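Local coordinates for Lmo0181 protein (PDB 5F7V) that binds the cyclic glucan cycloalternan as a probably lipid-attached extracellular substrate-binding protein and probably delivers it to an ABC transporter, at residues A[30-35]-A[308-313]; A[89-94]-A[285-290]; A[122-127]-A[321-326]; A[202-207]-A[388-393]; A[358-363]-A[395-400]. All coordinates share one frame; numbering follows the deposited sequence.

Contact 1. Residues A[30-35]-A[308-313]; sequences DEMVKE and EEAAKI
Two helical segments, 30-35 and 308-313, run nearly antiparallel, with 164° between their directions and their axes 9.6 Å apart. M32 and A310 stand nearest in the backbone, CA to CA 5.5 Å. A310 is small, consistent with this close approach. I313 carries most of the apolar contact. Its CG1 is anti to the carbonyl carbon, chi1 -68°, and the chain runs on extended, so CD1 reaches the other helix. There CD1 lies 3.7 Å from CG of E31. The extended E31 chain crosses I313 obliquely, with CG and CD near I313 CG1 and CD1. M32 slides past I313 in the opposite direction, CG 4.0 Å from I313 CD1. The M32 methyl CE ends 3.4 Å from the carbonyl O of A310. Behind this core, M304 and F303 of helix 294-306 touch M32 and A310. At the outer side E35 and E309 cross at about a right angle, both bent at chi2. CG of E309 packs 3.6 Å from CG of E35. Their carboxylates are turned 63° apart, with E35 OE2 only 3.6 Å from E309 OE2. With E31 nearby, the acids would probably raise one another's pKa, though all are partly exposed.

Contact 2. Residues A[89-94]-A[285-290]; sequences ADLTSY and IGVSKD
The backbone N-H of A89 meets the carbonyl O of V287 at 2.8 Å. The bond is almost straight, 173° at the hydrogen, and the donor lies nearly along the C=O axis. Water 1 makes a second link between the same two residues. It lies 2.8 Å from A89 O, within hydrogen-bonding distance, and accepts a bond from V287 N at 2.9 Å. Beside this polar seam, the methyl CD2 of L91 touches CG2 of V287 at 4.0 Å. L91 has CG anti to the carbonyl carbon, chi1 -63°, and crosses the valine obliquely. The A89 methyl lies 3.6 Å from V287 O. V287 is on strand 278-287 of the central sheet, part of a periplasmic-binding-protein fold. Segment 89-94 leads into helix 92-97, with L91 at the N-cap position. An Asx turn shapes this entry. D90 OD1 accepts from T92 N at 3.0 Å, from above the carboxylate plane. The same oxygen takes the T92 hydroxyl, OG1, at 2.6 Å through its syn lone pair. On the other segment S288 OG accepts from D290 N in an ST turn. Further out, L91 bonds through its backbone to Q120, S288 to D70 and K289 to V87.

Contact 3. Residues A[122-127]-A[321-326]; sequences GMVESF and LPATEN
Two backbone hydrogen bonds join F127 and L321 as an antiparallel hydrogen-bonded pair. F127 N gives to L321 O at 3.0 Å, within the carbonyl plane. L321 N returns a bond to F127 O at 3.0 Å, more bent at the hydrogen, 144°, but nearly along the C=O axis. CA of S126 makes a bent C-H...O contact with L321 O, 3.2 Å away. Two residues along, water 2 bridges the segments: it sits 2.6 Å from E125 O and accepts from A323 N at 2.9 Å. The E125-S126 pair faces N283 on the neighbouring strand as a classic beta bulge.

Apolar contacts flank the bonds. F127 holds its ring in the crowded position between backbone N and carbonyl carbon, chi1 74°, so the ring turns over the partner strand. CB of L321 sits over one ring face in a CH-pi contact, 4.1 Å from the centroid. L321 CD1 reaches the ring atoms CE2 and CZ. V124 CG1 meets the A323 methyl at 3.7 Å.

The polar ends look elsewhere: E125 OE2 makes a salt bridge to R314, and S126 OG bonds E320. The S126 side chain is about 5 Å from a bound glucose unit. At the join, F127 and L321 thus satisfy each other's N and O, a water lies between E125 O and A323 N, and R314 would partly balance E125, which also has E73 nearby.

Contact 4. Residues A[202-207]-A[388-393]; sequences TINSPE and NSEDNI
Apolar contact is carried by I203, which stands in a type I turn from T202 to S205. The turn is closed by S205 N to T202 O at 3.1 Å. CG1 of I203 is anti to the backbone N, chi1 -166°, and CG2 takes the crowded position. CG2 presses on the helix backbone, 3.7 Å from E390 N. CD1 reaches along the same helix face, 4.2 Å from CB of S389 and 4.2 Å from CD1 of I393.

Polar side chains meet through carbon. The N204 amide touches the aliphatic part of the bent E390 chain by van der Waals contact and crosses it obliquely, with OD1 3.5 Å from E390 CG. The amide and carboxylate planes are 24° apart. E390 OE1 also lies 3.0 Å from D391 OD1, two acceptors side by side. K387 makes a salt bridge to D391 OD2 and N394 gives E390 OE2 a weak bond; both may moderate the repulsion.

S389 OG turns back to A385 O in its own helix. In the first segment S205 OG caps helix 206-220 by accepting from N208 N. The turn before that helix thus rests on helix 382-397. M179 of helix 179-187 touches both I203 and I393, and I364 of helix 361-376 meets I393 as well.

Contact 5. Residues A[358-363]-A[395-400]; sequences VKDWNK and KTMGFK
D360 OD2 is gripped by one bond, from water 3 at 2.7 Å. The same water gives its other proton to the carbonyl O of T396 at 3.1 Å. The water therefore ties the acid to the last turn of the C-terminal helix. D360 stands at the N-cap position of helix 361-376, yet its side chain makes no capping bond. Its CG is anti to the carbonyl carbon, chi1 -64°, which turns the carboxylate out toward the other segment.

The methyl CG2 of T396 packs against this acid, 3.7 Å from OD2. The two side chains slide past each other in opposite directions. CG2 is also 4.1 Å from CD of K363, whose chain crosses obliquely. The T396 hydroxyl looks the other way, to N392 O of its own helix.

Deeper in, M397 bends at chi3, 67°, and brings its methyl CE to CG1 of V358 at 3.9 Å. The two side chains meet at about a right angle. CB of M397 lies over one face of the F399 ring, offset toward the rim. F194 touches both M397 and F399.

Helix 382-397 ends here, and G398 leaves it with positive phi, 74°. A type I turn, V358 to W361, leads into helix 361-376. The contact thus joins the start of one helix to the end of the next, as in a helical hairpin whose two helices run antiparallel.

In the fold
Contacts 1, 2 and 3 lie in one lobe and contacts 4 and 5 in another region, with contacts 1 and 4 centred 44 Å apart on opposite sides of the chain's centre. Contacts 2 and 3 share the mixed sheet, where strands 119-135 and 278-287 are neighbours. Contact 1 packs on contact 3 through A311 and P322, and helix 308-316 leads into strand 321-322. Contacts 4 and 5 both use helix 382-397 and touch through I393 and F399. Along the chain contact 2 is nested inside contact 1, while contact 5 follows both. Contact 4 crosses contacts 1, 2 and 3, so the chain passes between the regions more than once, as in two-lobed binding proteins that hold sugar in the cleft.

Contact 1. Residues A[30-35]-A[308-313]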
# COMPACT_ATOMS: atom_id res chain seq x y z
N ASP A 30 -19.78 2.18 -3.41
CA ASP A 30 -21.22 2.49 -3.43
C ASP A 30 -22.07 1.22 -3.60
O ASP A 30 -23.10 1.07 -2.92
CB ASP A 30 -21.58 3.52 -4.48
CG ASP A 30 -21.00 4.93 -4.21
OD1 ASP A 30 -20.46 5.14 -3.12
OD2 ASP A 30 -21.07 5.82 -5.09
N GLU A 31 -21.65 0.31 -4.47
CA GLU A 31 -22.36 -0.94 -4.66
C GLU A 31 -22.29 -1.81 -3.41
O GLU A 31 -23.29 -2.39 -3.04
CB GLU A 31 -21.79 -1.71 -5.84
CG GLU A 31 -22.75 -2.77 -6.32
CD GLU A 31 -22.23 -3.56 -7.49
OE1 GLU A 31 -21.19 -3.18 -8.09
OE2 GLU A 31 -22.92 -4.57 -7.78
N MET A 32 -21.15 -1.85 -2.73
CA MET A 32 -21.08 -2.57 -1.46
C MET A 32 -22.03 -2.00 -0.41
O MET A 32 -22.71 -2.76 0.27
CB MET A 32 -19.66 -2.54 -0.92
CG MET A 32 -18.70 -3.34 -1.78
SD MET A 32 -17.06 -3.22 -1.07
CE MET A 32 -16.09 -4.06 -2.31
N VAL A 33 -22.10 -0.67 -0.31
CA VAL A 33 -23.01 -0.04 0.65
C VAL A 33 -24.47 -0.38 0.30
O VAL A 33 -25.26 -0.72 1.21
CB VAL A 33 -22.77 1.49 0.77
CG1 VAL A 33 -23.86 2.21 1.55
CG2 VAL A 33 -21.39 1.70 1.38
N LYS A 34 -24.83 -0.31 -0.97
CA LYS A 34 -26.18 -0.67 -1.39
C LYS A 34 -26.52 -2.11 -0.99
O LYS A 34 -27.63 -2.39 -0.55
CB LYS A 34 -26.32 -0.50 -2.91
CG LYS A 34 -27.62 -0.98 -3.55
CD LYS A 34 -27.66 -0.93 -5.07
CE LYS A 34 -26.68 -1.90 -5.74
NZ LYS A 34 -26.77 -1.75 -7.20
N GLU A 35 -25.60 -3.02 -1.24
CA GLU A 35 -25.83 -4.43 -0.90
C GLU A 35 -25.92 -4.64 0.62
O GLU A 35 -26.79 -5.36 1.12
CB GLU A 35 -24.74 -5.30 -1.53
CG GLU A 35 -24.85 -5.33 -3.05
CD GLU A 35 -26.07 -6.02 -3.57
OE1 GLU A 35 -26.52 -7.00 -2.93
OE2 GLU A 35 -26.60 -5.67 -4.66
N GLU A 308 -19.68 -12.39 0.75
CA GLU A 308 -19.31 -12.87 -0.59
C GLU A 308 -19.72 -11.91 -1.69
O GLU A 308 -19.02 -11.76 -2.69
CB GLU A 308 -19.91 -14.23 -0.84
CG GLU A 308 -19.19 -15.34 -0.10
CD GLU A 308 -19.23 -16.65 -0.88
OE1 GLU A 308 -19.78 -17.65 -0.40
OE2 GLU A 308 -18.74 -16.68 -2.03
N GLU A 309 -20.87 -11.25 -1.52
CA GLU A 309 -21.27 -10.27 -2.51
C GLU A 309 -20.27 -9.12 -2.52
O GLU A 309 -19.92 -8.61 -3.60
CB GLU A 309 -22.75 -9.85 -2.29
CG GLU A 309 -23.27 -8.62 -3.06
CD GLU A 309 -23.37 -8.79 -4.56
OE1 GLU A 309 -23.14 -9.90 -5.12
OE2 GLU A 309 -23.70 -7.76 -5.21
N ALA A 310 -19.82 -8.65 -1.36
CA ALA A 310 -18.80 -7.62 -1.32
C ALA A 310 -17.52 -8.08 -2.01
O ALA A 310 -16.93 -7.32 -2.76
CB ALA A 310 -18.51 -7.19 0.10
N ALA A 311 -17.13 -9.33 -1.80
CA ALA A 311 -15.90 -9.87 -2.39
C ALA A 311 -16.06 -9.92 -3.90
O ALA A 311 -15.13 -9.58 -4.60
CB ALA A 311 -15.54 -11.24 -1.82
N LYS A 312 -17.23 -10.32 -4.38
CA LYS A 312 -17.44 -10.37 -5.83
C LYS A 312 -17.41 -8.99 -6.46
O LYS A 312 -16.88 -8.85 -7.58
CB LYS A 312 -18.78 -11.02 -6.13
CG LYS A 312 -18.76 -12.50 -5.84
CD LYS A 312 -20.16 -13.06 -5.76
CE LYS A 312 -20.16 -14.57 -5.80
NZ LYS A 312 -21.52 -15.11 -5.51
N ILE A 313 -17.94 -7.97 -5.78
CA ILE A 313 -17.86 -6.60 -6.26
C ILE A 313 -16.41 -6.14 -6.34
O ILE A 313 -16.00 -5.53 -7.31
CB ILE A 313 -18.69 -5.66 -5.38
CG1 ILE A 313 -20.20 -5.92 -5.51
CG2 ILE A 313 -18.40 -4.19 -5.69
CD1 ILE A 313 -20.98 -5.34 -4.35

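Contact 2. Residues A[89-94]-A[285-290]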
# COMPACT_ATOMS: atom_id res chain seq x y z
N ALA A 89 -12.34 0.00 19.36
CA ALA A 89 -13.06 -0.98 20.15
C ALA A 89 -12.42 -2.37 19.98
O ALA A 89 -12.14 -2.82 18.88
CB ALA A 89 -14.52 -1.04 19.76
N ASP A 90 -12.23 -3.08 21.09
CA ASP A 90 -11.87 -4.49 21.05
C ASP A 90 -13.01 -5.26 20.40
O ASP A 90 -14.16 -5.17 20.84
CB ASP A 90 -11.66 -4.94 22.51
CG ASP A 90 -11.34 -6.39 22.67
OD1 ASP A 90 -11.16 -7.13 21.69
OD2 ASP A 90 -11.24 -6.78 23.87
N LEU A 91 -12.72 -6.00 19.34
CA LEU A 91 -13.78 -6.70 18.61
C LEU A 91 -13.95 -8.15 19.04
O LEU A 91 -14.75 -8.85 18.43
CB LEU A 91 -13.49 -6.61 17.12
CG LEU A 91 -13.48 -5.20 16.51
CD1 LEU A 91 -13.32 -5.27 15.00
CD2 LEU A 91 -14.66 -4.32 16.88
N THR A 92 -13.24 -8.57 20.09
CA THR A 92 -13.25 -9.98 20.54
C THR A 92 -14.67 -10.51 20.71
O THR A 92 -14.98 -11.58 20.20
CB THR A 92 -12.48 -10.13 21.85
OG1 THR A 92 -11.13 -9.73 21.61
CG2 THR A 92 -12.48 -11.58 22.37
N SER A 93 -15.51 -9.79 21.45
CA SER A 93 -16.87 -10.27 21.71
C SER A 93 -17.73 -10.33 20.45
O SER A 93 -18.50 -11.28 20.25
CB SER A 93 -17.55 -9.44 22.81
OG SER A 93 -17.72 -8.09 22.44
N TYR A 94 -17.57 -9.30 19.62
CA TYR A 94 -18.36 -9.13 18.42
C TYR A 94 -18.04 -10.31 17.52
O TYR A 94 -18.94 -10.92 16.92
CB TYR A 94 -18.03 -7.80 17.71
CG TYR A 94 -18.46 -6.64 18.54
CD1 TYR A 94 -19.75 -6.16 18.49
CD2 TYR A 94 -17.60 -6.07 19.48
CE1 TYR A 94 -20.17 -5.13 19.33
CE2 TYR A 94 -17.99 -5.03 20.29
CZ TYR A 94 -19.28 -4.55 20.21
OH TYR A 94 -19.71 -3.54 21.03
N ILE A 285 -11.04 -2.26 8.84
CA ILE A 285 -12.03 -1.32 9.36
C ILE A 285 -12.10 -1.53 10.86
O ILE A 285 -12.30 -2.64 11.35
CB ILE A 285 -13.38 -1.51 8.68
CG1 ILE A 285 -13.25 -1.25 7.19
CG2 ILE A 285 -14.42 -0.64 9.34
CD1 ILE A 285 -14.49 -1.56 6.39
N GLY A 286 -11.90 -0.42 11.55
CA GLY A 286 -11.99 -0.32 12.99
C GLY A 286 -13.29 0.33 13.42
O GLY A 286 -13.93 1.01 12.64
N VAL A 287 -13.68 0.08 14.66
CA VAL A 287 -14.89 0.65 15.25
C VAL A 287 -14.44 1.59 16.35
O VAL A 287 -13.58 1.24 17.17
CB VAL A 287 -15.81 -0.44 15.80
CG1 VAL A 287 -17.04 0.14 16.49
CG2 VAL A 287 -16.23 -1.35 14.66
N SER A 288 -14.95 2.82 16.37
CA SER A 288 -14.57 3.75 17.42
C SER A 288 -14.93 3.23 18.81
O SER A 288 -16.05 2.79 19.07
CB SER A 288 -15.25 5.10 17.23
OG SER A 288 -15.05 5.92 18.36
N LYS A 289 -13.96 3.30 19.70
CA LYS A 289 -14.19 2.96 21.10
C LYS A 289 -15.33 3.72 21.73
O LYS A 289 -15.94 3.20 22.63
CB LYS A 289 -12.92 3.23 21.92
CG LYS A 289 -13.04 2.78 23.36
CD LYS A 289 -11.64 2.49 23.87
CE LYS A 289 -11.57 1.60 25.09
NZ LYS A 289 -10.08 1.48 25.26
N ASP A 290 -15.59 4.93 21.25
CA ASP A 290 -16.61 5.77 21.88
C ASP A 290 -17.95 5.77 21.15
O ASP A 290 -18.87 6.48 21.56
CB ASP A 290 -16.04 7.19 22.04
CG ASP A 290 -14.97 7.27 23.10
OD1 ASP A 290 -14.95 6.48 24.09
OD2 ASP A 290 -14.14 8.19 22.97
O HOH W 1 -12.18 -1.70 16.35

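Contact 3. Residues A[122-127]-A[321-326]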
# COMPACT_ATOMS: atom_id res chain seq x y z
N GLY A 122 -9.57 -4.74 14.42
CA GLY A 122 -10.06 -4.30 13.11
C GLY A 122 -10.47 -5.53 12.35
O GLY A 122 -9.99 -6.61 12.65
N MET A 123 -11.37 -5.36 11.39
CA MET A 123 -11.73 -6.42 10.44
C MET A 123 -11.06 -6.13 9.11
O MET A 123 -11.20 -5.07 8.53
CB MET A 123 -13.25 -6.45 10.27
CG MET A 123 -13.97 -6.79 11.56
SD MET A 123 -13.75 -8.49 12.14
CE MET A 123 -15.04 -9.35 11.26
N VAL A 124 -10.35 -7.15 8.62
CA VAL A 124 -9.59 -6.96 7.40
C VAL A 124 -10.51 -6.80 6.21
O VAL A 124 -11.43 -7.59 6.00
CB VAL A 124 -8.57 -8.09 7.17
CG1 VAL A 124 -9.23 -9.46 7.11
CG2 VAL A 124 -7.78 -7.79 5.91
N GLU A 125 -10.26 -5.77 5.43
CA GLU A 125 -11.09 -5.37 4.29
C GLU A 125 -10.48 -5.76 2.96
O GLU A 125 -11.19 -6.18 2.03
CB GLU A 125 -11.29 -3.85 4.36
CG GLU A 125 -12.04 -3.28 3.21
CD GLU A 125 -11.79 -1.81 2.99
OE1 GLU A 125 -10.91 -1.24 3.74
OE2 GLU A 125 -12.44 -1.27 2.10
N SER A 126 -9.18 -5.62 2.83
CA SER A 126 -8.51 -5.92 1.57
C SER A 126 -7.03 -6.10 1.81
O SER A 126 -6.49 -5.72 2.85
CB SER A 126 -8.73 -4.83 0.53
OG SER A 126 -8.08 -3.62 0.86
N PHE A 127 -6.33 -6.69 0.85
CA PHE A 127 -4.87 -6.70 0.86
C PHE A 127 -4.35 -6.45 -0.55
O PHE A 127 -5.08 -6.56 -1.55
CB PHE A 127 -4.31 -7.94 1.57
CG PHE A 127 -4.42 -9.21 0.78
CD1 PHE A 127 -5.57 -9.99 0.87
CD2 PHE A 127 -3.40 -9.65 -0.05
CE1 PHE A 127 -5.72 -11.16 0.16
CE2 PHE A 127 -3.55 -10.82 -0.76
CZ PHE A 127 -4.70 -11.57 -0.64
N LEU A 321 -7.42 -6.89 -3.43
CA LEU A 321 -7.89 -8.27 -3.30
C LEU A 321 -8.73 -8.36 -2.05
O LEU A 321 -8.41 -7.75 -1.05
CB LEU A 321 -6.69 -9.23 -3.24
CG LEU A 321 -5.85 -9.36 -4.51
CD1 LEU A 321 -4.58 -10.15 -4.21
CD2 LEU A 321 -6.63 -10.00 -5.63
N PRO A 322 -9.81 -9.14 -2.10
CA PRO A 322 -10.61 -9.40 -0.91
C PRO A 322 -9.86 -10.27 0.07
O PRO A 322 -8.91 -10.96 -0.26
CB PRO A 322 -11.83 -10.11 -1.48
CG PRO A 322 -11.26 -10.87 -2.64
CD PRO A 322 -10.20 -10.00 -3.24
N ALA A 323 -10.28 -10.19 1.32
CA ALA A 323 -9.70 -11.04 2.33
C ALA A 323 -9.95 -12.53 2.14
O ALA A 323 -9.13 -13.34 2.54
CB ALA A 323 -10.17 -10.61 3.68
N THR A 324 -11.09 -12.88 1.57
CA THR A 324 -11.41 -14.30 1.35
C THR A 324 -10.43 -14.90 0.33
O THR A 324 -10.13 -14.24 -0.67
CB THR A 324 -12.88 -14.45 0.92
OG1 THR A 324 -13.73 -14.00 1.98
CG2 THR A 324 -13.17 -15.93 0.62
N GLU A 325 -9.91 -16.10 0.59
CA GLU A 325 -9.06 -16.87 -0.33
C GLU A 325 -9.69 -17.88 -1.30
O GLU A 325 -9.01 -18.58 -2.05
CB GLU A 325 -8.03 -17.65 0.48
CG GLU A 325 -7.17 -16.69 1.27
CD GLU A 325 -6.21 -17.44 2.17
OE1 GLU A 325 -6.68 -18.26 3.00
OE2 GLU A 325 -4.99 -17.19 1.99
N ASN A 326 -11.01 -17.99 -1.27
CA ASN A 326 -11.72 -18.98 -2.09
C ASN A 326 -11.35 -18.87 -3.58
O ASN A 326 -11.32 -17.77 -4.13
CB ASN A 326 -13.21 -18.78 -1.84
CG ASN A 326 -14.06 -19.70 -2.66
OD1 ASN A 326 -14.41 -19.35 -3.80
ND2 ASN A 326 -14.41 -20.86 -2.11
O HOH W 2 -12.51 -8.47 1.89

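Contact 4. Residues A[202-207]-A[388-393]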
# COMPACT_ATOMS: atom_id res chain seq x y z
N THR A 202 18.73 -0.40 12.11
CA THR A 202 19.92 -0.59 11.27
C THR A 202 19.66 0.07 9.92
O THR A 202 20.20 -0.39 8.90
CB THR A 202 20.27 -2.07 11.16
OG1 THR A 202 19.08 -2.76 10.80
CG2 THR A 202 20.77 -2.52 12.50
N ILE A 203 18.90 1.16 9.88
CA ILE A 203 18.52 1.79 8.62
C ILE A 203 19.71 2.31 7.84
O ILE A 203 19.66 2.38 6.60
CB ILE A 203 17.45 2.91 8.87
CG1 ILE A 203 16.82 3.32 7.54
CG2 ILE A 203 18.01 4.10 9.61
CD1 ILE A 203 15.60 4.20 7.67
N ASN A 204 20.79 2.66 8.53
CA ASN A 204 22.01 3.16 7.92
C ASN A 204 23.09 2.11 7.69
O ASN A 204 24.24 2.49 7.62
CB ASN A 204 22.52 4.37 8.70
CG ASN A 204 22.95 4.00 10.09
OD1 ASN A 204 22.41 3.06 10.68
ND2 ASN A 204 23.91 4.74 10.62
N SER A 205 22.72 0.84 7.56
CA SER A 205 23.72 -0.17 7.17
C SER A 205 24.32 0.09 5.80
O SER A 205 23.71 0.75 4.97
CB SER A 205 23.05 -1.53 7.20
OG SER A 205 22.11 -1.59 6.12
N PRO A 206 25.51 -0.45 5.51
CA PRO A 206 26.11 -0.27 4.20
C PRO A 206 25.29 -0.83 3.06
O PRO A 206 25.21 -0.21 1.99
CB PRO A 206 27.49 -0.94 4.29
CG PRO A 206 27.58 -1.51 5.63
CD PRO A 206 26.39 -1.16 6.46
N GLU A 207 24.61 -1.97 3.30
CA GLU A 207 23.78 -2.51 2.24
C GLU A 207 22.62 -1.56 1.99
O GLU A 207 22.14 -1.48 0.85
CB GLU A 207 23.31 -3.94 2.57
CG GLU A 207 22.41 -4.17 3.76
CD GLU A 207 23.13 -4.32 5.08
OE1 GLU A 207 24.30 -3.94 5.27
OE2 GLU A 207 22.45 -4.85 5.97
N ASN A 388 20.98 10.66 9.18
CA ASN A 388 19.98 11.53 9.82
C ASN A 388 18.73 10.76 10.21
O ASN A 388 18.16 11.02 11.27
CB ASN A 388 19.66 12.68 8.87
CG ASN A 388 20.83 13.61 8.67
OD1 ASN A 388 21.84 13.58 9.39
ND2 ASN A 388 20.72 14.45 7.67
N SER A 389 18.31 9.84 9.36
CA SER A 389 17.16 9.00 9.66
C SER A 389 17.42 8.08 10.84
O SER A 389 16.52 7.88 11.65
CB SER A 389 16.79 8.16 8.45
OG SER A 389 16.38 8.95 7.35
N GLU A 390 18.62 7.51 10.95
CA GLU A 390 18.99 6.69 12.11
C GLU A 390 18.94 7.53 13.38
O GLU A 390 18.36 7.11 14.39
CB GLU A 390 20.39 6.09 11.90
CG GLU A 390 20.81 5.09 12.99
CD GLU A 390 21.85 5.54 14.03
OE1 GLU A 390 22.25 6.74 13.99
OE2 GLU A 390 22.26 4.73 14.92
N ASP A 391 19.52 8.73 13.36
CA ASP A 391 19.48 9.62 14.53
C ASP A 391 18.06 9.97 14.95
O ASP A 391 17.74 9.94 16.15
CB ASP A 391 20.24 10.90 14.22
CG ASP A 391 21.73 10.68 13.98
OD1 ASP A 391 22.24 9.65 14.49
OD2 ASP A 391 22.42 11.48 13.31
N ASN A 392 17.21 10.26 13.97
CA ASN A 392 15.85 10.66 14.29
C ASN A 392 15.04 9.49 14.86
O ASN A 392 14.28 9.67 15.80
CB ASN A 392 15.17 11.18 13.02
CG ASN A 392 13.71 11.50 13.25
OD1 ASN A 392 13.45 12.48 13.93
ND2 ASN A 392 12.83 10.66 12.79
N ILE A 393 15.21 8.29 14.30
CA ILE A 393 14.56 7.10 14.85
C ILE A 393 15.03 6.84 16.27
O ILE A 393 14.22 6.58 17.16
CB ILE A 393 14.75 5.88 13.94
CG1 ILE A 393 13.97 6.09 12.65
CG2 ILE A 393 14.32 4.61 14.67
CD1 ILE A 393 14.28 5.12 11.55

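Contact 5. Residues A[358-363]-A[395-400]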
# COMPACT_ATOMS: atom_id res chain seq x y z
N VAL A 358 5.13 -0.25 14.33
CA VAL A 358 5.60 0.68 15.37
C VAL A 358 4.61 1.83 15.45
O VAL A 358 4.09 2.30 14.43
CB VAL A 358 7.02 1.17 15.08
CG1 VAL A 358 8.00 0.01 15.11
CG2 VAL A 358 7.15 1.90 13.76
N LYS A 359 4.35 2.32 16.65
CA LYS A 359 3.38 3.41 16.83
C LYS A 359 3.77 4.72 16.16
O LYS A 359 2.86 5.48 15.85
CB LYS A 359 3.08 3.64 18.31
CG LYS A 359 4.20 4.28 19.09
CD LYS A 359 3.71 4.71 20.47
CE LYS A 359 4.84 5.40 21.20
NZ LYS A 359 4.47 5.57 22.62
N ASP A 360 5.05 4.95 15.89
CA ASP A 360 5.51 6.22 15.34
C ASP A 360 5.79 6.12 13.85
O ASP A 360 6.47 6.98 13.34
CB ASP A 360 6.78 6.67 16.07
CG ASP A 360 6.56 6.96 17.53
OD1 ASP A 360 5.61 7.72 17.83
OD2 ASP A 360 7.34 6.40 18.36
N TRP A 361 5.23 5.14 13.15
CA TRP A 361 5.59 4.94 11.75
C TRP A 361 5.38 6.16 10.88
O TRP A 361 6.28 6.54 10.13
CB TRP A 361 4.80 3.78 11.16
CG TRP A 361 5.19 3.47 9.74
CD1 TRP A 361 4.46 3.66 8.62
CD2 TRP A 361 6.43 2.92 9.32
NE1 TRP A 361 5.17 3.23 7.53
CE2 TRP A 361 6.39 2.75 7.92
CE3 TRP A 361 7.60 2.53 9.98
CZ2 TRP A 361 7.44 2.22 7.19
CZ3 TRP A 361 8.66 2.03 9.25
CH2 TRP A 361 8.57 1.85 7.85
N ASN A 362 4.20 6.78 10.93
CA ASN A 362 3.96 7.91 10.05
C ASN A 362 4.86 9.10 10.37
O ASN A 362 5.34 9.77 9.43
CB ASN A 362 2.46 8.24 10.01
CG ASN A 362 1.61 7.20 9.27
OD1 ASN A 362 2.08 6.41 8.43
ND2 ASN A 362 0.31 7.18 9.58
N LYS A 363 5.16 9.31 11.64
CA LYS A 363 6.03 10.40 12.06
C LYS A 363 7.47 10.16 11.59
O LYS A 363 8.12 11.06 11.01
CB LYS A 363 5.96 10.49 13.58
CG LYS A 363 6.76 11.65 14.06
CD LYS A 363 7.18 11.56 15.51
CE LYS A 363 6.05 11.28 16.45
NZ LYS A 363 6.25 12.23 17.58
N LYS A 395 16.15 8.92 18.50
CA LYS A 395 15.57 9.91 19.43
C LYS A 395 14.08 9.70 19.60
O LYS A 395 13.58 9.73 20.74
CB LYS A 395 15.89 11.32 18.93
CG LYS A 395 17.36 11.64 18.99
CD LYS A 395 18.20 11.07 20.15
CE LYS A 395 19.65 11.54 20.10
NZ LYS A 395 19.76 13.03 19.99
N THR A 396 13.36 9.48 18.52
CA THR A 396 11.91 9.31 18.59
C THR A 396 11.54 8.08 19.42
O THR A 396 10.60 8.13 20.24
CB THR A 396 11.34 9.19 17.16
OG1 THR A 396 11.59 10.44 16.50
CG2 THR A 396 9.82 8.89 17.17
N MET A 397 12.27 6.98 19.27
CA MET A 397 11.90 5.71 19.89
C MET A 397 12.69 5.37 21.13
O MET A 397 12.45 4.34 21.76
CB MET A 397 12.01 4.61 18.85
CG MET A 397 10.99 4.81 17.74
SD MET A 397 10.92 3.50 16.51
CE MET A 397 10.28 2.14 17.47
N GLY A 398 13.67 6.21 21.47
CA GLY A 398 14.40 6.07 22.72
C GLY A 398 15.38 4.92 22.74
O GLY A 398 15.53 4.27 23.77
N PHE A 399 16.03 4.65 21.62
CA PHE A 399 16.90 3.49 21.49
C PHE A 399 18.25 3.66 22.18
O PHE A 399 18.81 4.76 22.16
CB PHE A 399 17.11 3.13 20.03
CG PHE A 399 15.91 2.58 19.31
CD1 PHE A 399 14.82 2.01 19.95
CD2 PHE A 399 15.91 2.53 17.92
CE1 PHE A 399 13.78 1.44 19.24
CE2 PHE A 399 14.88 1.98 17.21
CZ PHE A 399 13.80 1.43 17.86
N LYS A 400 18.74 2.57 22.75
CA LYS A 400 19.97 2.55 23.57
C LYS A 400 21.19 2.07 22.80
O LYS A 400 22.32 2.18 23.31
CB LYS A 400 19.74 1.64 24.76
CG LYS A 400 18.63 2.02 25.73
CD LYS A 400 18.60 3.49 26.15
CE LYS A 400 18.18 3.73 27.60
NZ LYS A 400 16.77 4.05 28.01
OXT LYS A 400 21.00 1.63 21.66
O HOH W 3 8.08 6.51 20.96